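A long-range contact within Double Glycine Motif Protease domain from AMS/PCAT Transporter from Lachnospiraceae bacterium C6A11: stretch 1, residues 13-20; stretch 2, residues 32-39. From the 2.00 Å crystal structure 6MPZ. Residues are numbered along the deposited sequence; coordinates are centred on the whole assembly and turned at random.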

ATOM      1  N   ARG A  13      -3.924   8.819  11.896  1.00 49.59           N
ATOM      2  CA  ARG A  13      -3.241   7.622  11.462  1.00 48.82           C
ATOM      3  C   ARG A  13      -4.158   6.414  11.645  1.00 48.49           C
ATOM      4  O   ARG A  13      -4.979   6.379  12.550  1.00 49.67           O
ATOM      5  CB  ARG A  13      -1.948   7.446  12.239  1.00 47.22           C
ATOM      6  CG  ARG A  13      -0.985   8.591  12.009  1.00 53.64           C
ATOM      7  CD  ARG A  13       0.219   8.548  12.953  1.00 55.83           C
ATOM      8  NE  ARG A  13      -0.162   8.847  14.333  1.00 56.12           N
ATOM      9  CZ  ARG A  13       0.513   8.467  15.419  1.00 62.46           C
ATOM     10  NH1 ARG A  13       1.666   7.769  15.339  1.00 66.45           N
ATOM     11  NH2 ARG A  13       0.046   8.811  16.622  1.00 61.78           N
ATOM     12  N   ALA A  14      -4.012   5.436  10.751  1.00 43.98           N
ATOM     13  CA  ALA A  14      -4.738   4.157  10.821  1.00 40.71           C
ATOM     14  C   ALA A  14      -3.929   3.199  11.692  1.00 40.54           C
ATOM     15  O   ALA A  14      -2.679   3.164  11.620  1.00 35.80           O
ATOM     16  CB  ALA A  14      -4.921   3.552   9.447  1.00 37.30           C
ATOM     17  N   LYS A  15      -4.633   2.452  12.563  1.00 36.50           N
ATOM     18  CA  LYS A  15      -4.015   1.394  13.329  1.00 41.88           C
ATOM     19  C   LYS A  15      -3.974   0.163  12.432  1.00 34.39           C
ATOM     20  O   LYS A  15      -4.989  -0.367  12.109  1.00 32.91           O
ATOM     21  CB  LYS A  15      -4.763   1.134  14.639  1.00 46.24           C
ATOM     22  CG  LYS A  15      -4.445   2.216  15.681  1.00 51.55           C
ATOM     23  CD  LYS A  15      -5.341   2.183  16.909  1.00 63.99           C
ATOM     24  CE  LYS A  15      -4.988   1.007  17.827  1.00 69.34           C
ATOM     25  NZ  LYS A  15      -5.803   1.032  19.068  1.00 70.53           N
ATOM     26  N   VAL A  16      -2.782  -0.252  12.032  1.00 31.40           N
ATOM     27  CA  VAL A  16      -2.610  -1.365  11.072  1.00 31.26           C
ATOM     28  C   VAL A  16      -1.611  -2.361  11.621  1.00 28.27           C
ATOM     29  O   VAL A  16      -0.490  -1.983  11.956  1.00 27.73           O
ATOM     30  CB  VAL A  16      -2.082  -0.884   9.679  1.00 32.74           C
ATOM     31  CG1 VAL A  16      -2.045  -2.030   8.679  1.00 31.17           C
ATOM     32  CG2 VAL A  16      -2.968   0.223   9.117  1.00 33.08           C
ATOM     33  N   PRO A  17      -1.996  -3.651  11.662  1.00 29.50           N
ATOM     34  CA  PRO A  17      -1.076  -4.644  12.185  1.00 27.90           C
ATOM     35  C   PRO A  17       0.146  -4.823  11.301  1.00 31.53           C
ATOM     36  O   PRO A  17       0.042  -4.665  10.069  1.00 30.56           O
ATOM     37  CB  PRO A  17      -1.909  -5.917  12.243  1.00 29.36           C
ATOM     38  CG  PRO A  17      -3.109  -5.681  11.413  1.00 29.96           C
ATOM     39  CD  PRO A  17      -3.303  -4.224  11.265  1.00 27.84           C
ATOM     40  N   VAL A  18       1.290  -5.090  11.932  1.00 29.01           N
ATOM     41  CA  VAL A  18       2.522  -5.409  11.235  1.00 32.44           C
ATOM     42  C   VAL A  18       2.591  -6.881  10.721  1.00 32.17           C
ATOM     43  O   VAL A  18       2.451  -7.800  11.511  1.00 35.02           O
ATOM     44  CB  VAL A  18       3.723  -5.139  12.171  1.00 35.01           C
ATOM     45  CG1 VAL A  18       5.051  -5.641  11.564  1.00 36.85           C
ATOM     46  CG2 VAL A  18       3.780  -3.656  12.494  1.00 34.21           C
ATOM     47  N   ILE A  19       2.786  -7.069   9.396  1.00 31.41           N
ATOM     48  CA  ILE A  19       3.081  -8.378   8.757  1.00 30.76           C
ATOM     49  C   ILE A  19       4.389  -8.230   8.009  1.00 32.98           C
ATOM     50  O   ILE A  19       4.519  -7.319   7.182  1.00 34.21           O
ATOM     51  CB  ILE A  19       2.013  -8.814   7.749  1.00 31.34           C
ATOM     52  CG1 ILE A  19       0.692  -9.022   8.440  1.00 31.06           C
ATOM     53  CG2 ILE A  19       2.406 -10.129   7.058  1.00 36.29           C
ATOM     54  CD1 ILE A  19      -0.488  -9.291   7.527  1.00 31.30           C
ATOM     55  N   MET A  20       5.367  -9.079   8.305  1.00 35.68           N
ATOM     56  CA  MET A  20       6.687  -8.985   7.665  1.00 42.51           C
ATOM     57  C   MET A  20       6.653  -9.802   6.385  1.00 46.49           C
ATOM     58  O   MET A  20       5.909 -10.798   6.284  1.00 55.31           O
ATOM     59  CB  MET A  20       7.787  -9.482   8.597  1.00 45.60           C
ATOM     60  CG  MET A  20       7.853  -8.769   9.946  1.00 46.13           C
ATOM     61  SD  MET A  20       8.394  -7.043   9.821  1.00 50.92           S
ATOM     62  CE  MET A  20      10.104  -7.195   9.277  1.00 50.94           C
ATOM     63  N   LEU A  32      -0.483  -5.722   0.863  1.00 22.52           N
ATOM     64  CA  LEU A  32      -1.953  -5.932   0.722  1.00 25.15           C
ATOM     65  C   LEU A  32      -2.533  -6.762   1.911  1.00 28.09           C
ATOM     66  O   LEU A  32      -3.689  -6.613   2.273  1.00 29.15           O
ATOM     67  CB  LEU A  32      -2.294  -6.587  -0.582  1.00 24.35           C
ATOM     68  CG  LEU A  32      -3.793  -6.877  -0.851  1.00 23.10           C
ATOM     69  CD1 LEU A  32      -4.647  -5.641  -0.801  1.00 23.79           C
ATOM     70  CD2 LEU A  32      -3.916  -7.493  -2.231  1.00 22.61           C
ATOM     71  N   ALA A  33      -1.733  -7.640   2.504  1.00 30.03           N
ATOM     72  CA  ALA A  33      -2.219  -8.487   3.621  1.00 30.71           C
ATOM     73  C   ALA A  33      -2.583  -7.600   4.823  1.00 30.35           C
ATOM     74  O   ALA A  33      -3.681  -7.729   5.392  1.00 28.03           O
ATOM     75  CB  ALA A  33      -1.187  -9.572   3.994  1.00 29.22           C
ATOM     76  N   MET A  34      -1.688  -6.653   5.136  1.00 28.78           N
ATOM     77  CA  MET A  34      -1.915  -5.600   6.156  1.00 24.92           C
ATOM     78  C   MET A  34      -3.148  -4.766   5.881  1.00 25.84           C
ATOM     79  O   MET A  34      -3.912  -4.515   6.826  1.00 28.99           O
ATOM     80  CB  MET A  34      -0.699  -4.689   6.293  1.00 23.13           C
ATOM     81  CG  MET A  34       0.445  -5.363   6.931  1.00 24.50           C
ATOM     82  SD  MET A  34       1.983  -4.435   7.291  1.00 26.27           S
ATOM     83  CE  MET A  34       2.837  -4.508   5.742  1.00 25.20           C
ATOM     84  N   VAL A  35      -3.355  -4.337   4.629  1.00 26.39           N
ATOM     85  CA  VAL A  35      -4.591  -3.601   4.266  1.00 28.44           C
ATOM     86  C   VAL A  35      -5.853  -4.464   4.468  1.00 28.18           C
ATOM     87  O   VAL A  35      -6.836  -4.002   5.036  1.00 29.54           O
ATOM     88  CB  VAL A  35      -4.588  -2.980   2.829  1.00 26.31           C
ATOM     89  CG1 VAL A  35      -5.932  -2.323   2.506  1.00 24.96           C
ATOM     90  CG2 VAL A  35      -3.520  -1.930   2.683  1.00 26.77           C
ATOM     91  N   LEU A  36      -5.804  -5.702   4.009  1.00 27.14           N
ATOM     92  CA  LEU A  36      -6.869  -6.676   4.255  1.00 32.07           C
ATOM     93  C   LEU A  36      -7.185  -6.890   5.751  1.00 30.77           C
ATOM     94  O   LEU A  36      -8.353  -6.913   6.151  1.00 26.05           O
ATOM     95  CB  LEU A  36      -6.520  -8.013   3.583  1.00 33.26           C
ATOM     96  CG  LEU A  36      -6.608  -7.948   2.036  1.00 32.74           C
ATOM     97  CD1 LEU A  36      -5.889  -9.143   1.385  1.00 34.42           C
ATOM     98  CD2 LEU A  36      -8.074  -7.840   1.562  1.00 33.51           C
ATOM     99  N   ALA A  37      -6.129  -6.994   6.564  1.00 31.48           N
ATOM    100  CA  ALA A  37      -6.252  -7.155   8.007  1.00 30.01           C
ATOM    101  C   ALA A  37      -6.887  -5.932   8.683  1.00 29.64           C
ATOM    102  O   ALA A  37      -7.649  -6.100   9.611  1.00 27.69           O
ATOM    103  CB  ALA A  37      -4.887  -7.475   8.611  1.00 32.29           C
ATOM    104  N   TYR A  38      -6.604  -4.713   8.186  1.00 30.99           N
ATOM    105  CA  TYR A  38      -7.246  -3.482   8.682  1.00 29.18           C
ATOM    106  C   TYR A  38      -8.771  -3.566   8.508  1.00 29.31           C
ATOM    107  O   TYR A  38      -9.525  -3.143   9.400  1.00 28.25           O
ATOM    108  CB  TYR A  38      -6.689  -2.230   7.973  1.00 29.93           C
ATOM    109  CG  TYR A  38      -7.382  -0.923   8.317  1.00 28.62           C
ATOM    110  CD1 TYR A  38      -7.019  -0.177   9.454  1.00 31.36           C
ATOM    111  CD2 TYR A  38      -8.428  -0.441   7.537  1.00 30.12           C
ATOM    112  CE1 TYR A  38      -7.663   1.039   9.764  1.00 30.05           C
ATOM    113  CE2 TYR A  38      -9.091   0.762   7.839  1.00 27.92           C
ATOM    114  CZ  TYR A  38      -8.738   1.488   8.951  1.00 27.29           C
ATOM    115  OH  TYR A  38      -9.393   2.681   9.184  1.00 24.30           O
ATOM    116  N   TYR A  39      -9.217  -4.102   7.371  1.00 28.82           N
ATOM    117  CA  TYR A  39     -10.673  -4.245   7.085  1.00 31.92           C
ATOM    118  C   TYR A  39     -11.233  -5.581   7.584  1.00 33.99           C
ATOM    119  O   TYR A  39     -12.408  -5.878   7.353  1.00 32.59           O
ATOM    120  CB  TYR A  39     -10.945  -4.081   5.586  1.00 33.69           C
ATOM    121  CG  TYR A  39     -10.704  -2.674   5.095  1.00 35.16           C
ATOM    122  CD1 TYR A  39     -11.634  -1.671   5.349  1.00 37.24           C
ATOM    123  CD2 TYR A  39      -9.531  -2.333   4.388  1.00 33.79           C
ATOM    124  CE1 TYR A  39     -11.423  -0.360   4.902  1.00 38.56           C
ATOM    125  CE2 TYR A  39      -9.304  -1.039   3.954  1.00 32.45           C
ATOM    126  CZ  TYR A  39     -10.253  -0.048   4.208  1.00 34.25           C
ATOM    127  OH  TYR A  39     -10.059   1.251   3.800  1.00 37.03           O
TER

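The contact sets an extended segment, without regular helix or strand, against one flank of a helix, burying 423 Å² summed over both sides. Met 34 has the largest share, 93 Å². Its side chain (chi1 m, chi2 t, chi3 m) is the main bump on the helix, and the backbone from Pro 17 to Ile 19 provides its seat: Met 34 CG lies 3.2 Å from Pro 17 O, and Met 34 SD lies 4.1 Å from Val 18 CA. At the same sulfur, Ile 19 N donates a weak hydrogen bond to Met 34 SD, long at 3.5 Å but nearly straight, with an angle of 166° at the hydrogen.

The small residues of the helix leave room for bumps from the segment. Ile 19 sends CD1 to 3.6 Å from Ala 33 CB, while Pro 17 CG reaches Ala 37 CB at 3.8 Å; both alanines point toward the segment, yet each offers a single methyl. Val 16 fits between Met 34 and Tyr 38, with CG1 3.8 Å from Met 34 CB and CG2 4.1 Å from Tyr 38 CD1.

Beyond it, the Tyr 38 ring approaches Ala 14, whose CB is 3.7 Å from Tyr 38 CE1. Lys 15 O meets the ring edge, near its plane, 3.3 Å from Tyr 38 CD1, whereas the Lys 15 side chain starts out sideways and its end leads away from the helix.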